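Local coordinates for protein Afp2 (Serratia entomophila, PDB 6RBN) that probably forms part of the contractile sheath that surrounds the inner tube of the anti-feeding prophage, a phage-tail-like injection system, at residues R261-S266 with D288-S293. Sequence-based numbering, arbitrary orientation.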
loop_
_atom_site.group_PDB
_atom_site.type_symbol
_atom_site.label_atom_id
_atom_site.label_comp_id
_atom_site.label_asym_id
_atom_site.label_seq_id
_atom_site.Cartn_x
_atom_site.Cartn_y
_atom_site.Cartn_z
ATOM N N ARG C 261 14.493 -0.111 -75.528
ATOM C CA ARG C 261 15.151 1.164 -75.269
ATOM C C ARG C 261 14.522 1.887 -74.088
ATOM O O ARG C 261 15.233 2.494 -73.283
ATOM C CB ARG C 261 15.121 2.044 -76.517
ATOM C CG ARG C 261 16.030 1.567 -77.631
ATOM C CD ARG C 261 15.849 2.406 -78.882
ATOM N NE ARG C 261 16.319 3.774 -78.700
ATOM C CZ ARG C 261 17.559 4.174 -78.959
ATOM N NH1 ARG C 261 18.452 3.313 -79.425
ATOM N NH2 ARG C 261 17.903 5.438 -78.759
ATOM N N ASP C 262 13.196 1.831 -73.953
ATOM C CA ASP C 262 12.543 2.565 -72.874
ATOM C C ASP C 262 12.693 1.884 -71.524
ATOM O O ASP C 262 12.599 2.560 -70.495
ATOM C CB ASP C 262 11.064 2.766 -73.182
ATOM C CG ASP C 262 10.833 3.754 -74.301
ATOM O OD1 ASP C 262 11.668 4.665 -74.468
ATOM O OD2 ASP C 262 9.816 3.623 -75.011
ATOM N N ILE C 263 12.908 0.569 -71.493
ATOM C CA ILE C 263 13.198 -0.086 -70.223
ATOM C C ILE C 263 14.622 0.218 -69.779
ATOM O O ILE C 263 14.867 0.517 -68.604
ATOM C CB ILE C 263 12.914 -1.597 -70.315
ATOM C CG1 ILE C 263 11.409 -1.844 -70.347
ATOM C CG2 ILE C 263 13.527 -2.364 -69.164
ATOM C CD1 ILE C 263 11.035 -3.284 -70.508
ATOM N N GLN C 264 15.580 0.202 -70.710
ATOM C CA GLN C 264 16.948 0.505 -70.311
ATOM C C GLN C 264 17.162 1.989 -70.052
ATOM O O GLN C 264 18.122 2.342 -69.369
ATOM C CB GLN C 264 17.960 0.020 -71.349
ATOM C CG GLN C 264 18.011 0.810 -72.629
ATOM C CD GLN C 264 19.084 0.307 -73.566
ATOM O OE1 GLN C 264 19.826 -0.614 -73.237
ATOM N NE2 GLN C 264 19.183 0.920 -74.737
ATOM N N LYS C 265 16.297 2.865 -70.564
ATOM C CA LYS C 265 16.346 4.256 -70.132
ATOM C C LYS C 265 15.847 4.411 -68.704
ATOM O O LYS C 265 16.285 5.317 -67.989
ATOM C CB LYS C 265 15.529 5.142 -71.072
ATOM C CG LYS C 265 16.219 5.467 -72.386
ATOM C CD LYS C 265 15.288 6.167 -73.368
ATOM C CE LYS C 265 15.355 7.684 -73.258
ATOM N NZ LYS C 265 14.685 8.226 -72.043
ATOM N N SER C 266 14.942 3.537 -68.272
ATOM C CA SER C 266 14.419 3.611 -66.917
ATOM C C SER C 266 15.314 2.894 -65.921
ATOM O O SER C 266 15.349 3.270 -64.746
ATOM C CB SER C 266 13.012 3.025 -66.864
ATOM O OG SER C 266 12.506 3.046 -65.543
ATOM N N ASP C 288 7.129 -3.671 -64.498
ATOM C CA ASP C 288 5.697 -3.959 -64.468
ATOM C C ASP C 288 4.856 -2.693 -64.530
ATOM O O ASP C 288 3.734 -2.727 -65.039
ATOM C CB ASP C 288 5.330 -4.746 -63.213
ATOM C CG ASP C 288 5.760 -6.185 -63.281
ATOM O OD1 ASP C 288 5.832 -6.729 -64.400
ATOM O OD2 ASP C 288 6.005 -6.784 -62.215
ATOM N N SER C 289 5.366 -1.575 -64.012
ATOM C CA SER C 289 4.642 -0.319 -64.156
ATOM C C SER C 289 4.717 0.197 -65.584
ATOM O O SER C 289 3.763 0.815 -66.066
ATOM C CB SER C 289 5.188 0.730 -63.191
ATOM O OG SER C 289 6.489 1.135 -63.569
ATOM N N TYR C 290 5.834 -0.045 -66.270
ATOM C CA TYR C 290 5.947 0.359 -67.667
ATOM C C TYR C 290 5.095 -0.527 -68.564
ATOM O O TYR C 290 4.379 -0.031 -69.440
ATOM C CB TYR C 290 7.407 0.325 -68.116
ATOM C CG TYR C 290 7.581 0.673 -69.575
ATOM C CD1 TYR C 290 7.448 1.981 -70.014
ATOM C CD2 TYR C 290 7.868 -0.307 -70.515
ATOM C CE1 TYR C 290 7.597 2.304 -71.345
ATOM C CE2 TYR C 290 8.016 0.007 -71.848
ATOM C CZ TYR C 290 7.881 1.312 -72.255
ATOM O OH TYR C 290 8.026 1.633 -73.582
ATOM N N LEU C 291 5.164 -1.840 -68.367
ATOM C CA LEU C 291 4.449 -2.758 -69.242
ATOM C C LEU C 291 2.950 -2.783 -68.989
ATOM O O LEU C 291 2.206 -3.235 -69.861
ATOM C CB LEU C 291 5.012 -4.170 -69.104
ATOM C CG LEU C 291 6.427 -4.377 -69.632
ATOM C CD1 LEU C 291 6.905 -5.778 -69.332
ATOM C CD2 LEU C 291 6.472 -4.113 -71.118
ATOM N N HIS C 292 2.484 -2.315 -67.829
ATOM C CA HIS C 292 1.044 -2.250 -67.614
ATOM C C HIS C 292 0.434 -1.063 -68.339
ATOM O O HIS C 292 -0.660 -1.172 -68.902
ATOM C CB HIS C 292 0.715 -2.156 -66.127
ATOM C CG HIS C 292 -0.743 -2.298 -65.826
ATOM N ND1 HIS C 292 -1.362 -3.523 -65.710
ATOM C CD2 HIS C 292 -1.714 -1.371 -65.665
ATOM C CE1 HIS C 292 -2.644 -3.342 -65.457
ATOM N NE2 HIS C 292 -2.886 -2.046 -65.426
ATOM N N SER C 293 1.119 0.082 -68.322
ATOM C CA SER C 293 0.635 1.248 -69.047
ATOM C C SER C 293 0.757 1.054 -70.547
ATOM O O SER C 293 0.000 1.655 -71.314
ATOM C CB SER C 293 1.408 2.489 -68.617
ATOM O OG SER C 293 2.745 2.420 -69.071
#
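Tyr-290 reaches from helix 277-295 to helix 250-267 and meets the neighbouring side chains of Asp-262 and Ile-263. A first torsion of 177° swings the ring away from its own backbone N and toward helix 250-267, whose nearest CA atom, that of Ile-263, is still 7.7 Å from the CA of Tyr-290.

Ile-263 supplies the hydrocarbon contact at one side of the ring, its CG1 lying 3.9 Å from Tyr-290 CD2, on the side that carries CE2. Asp-262 meets the far end of the ring: its CB is 3.6 Å from Tyr-290 CZ, so even this acidic residue contributes a methylene to the packing.

Among polar atoms, Asp-262 OD2 comes to 3.0 Å from Tyr-290 OH, with carboxylate and ring planes 71° apart. At the base of the tyrosine, Ser-293 OG donates to the Tyr-290 backbone O at 3.0 Å, a bond within the same helix.

Leu-291 ties helix 277-295 to strands 309-312 and 328-335, and His-292 packs on Arg-143 of an Afp1 chain. On helix 250-267, Ile-263 packs on Phe-445 of an Afp3 chain, and Lys-265 forms a salt bridge with Asp-327 of an Afp3 chain. The contact is thus plain helix-helix packing through one bridging aromatic, within the C-terminal domain of a phage-tail-sheath protein, where the helix pair touches both Afp1 and Afp3 chains.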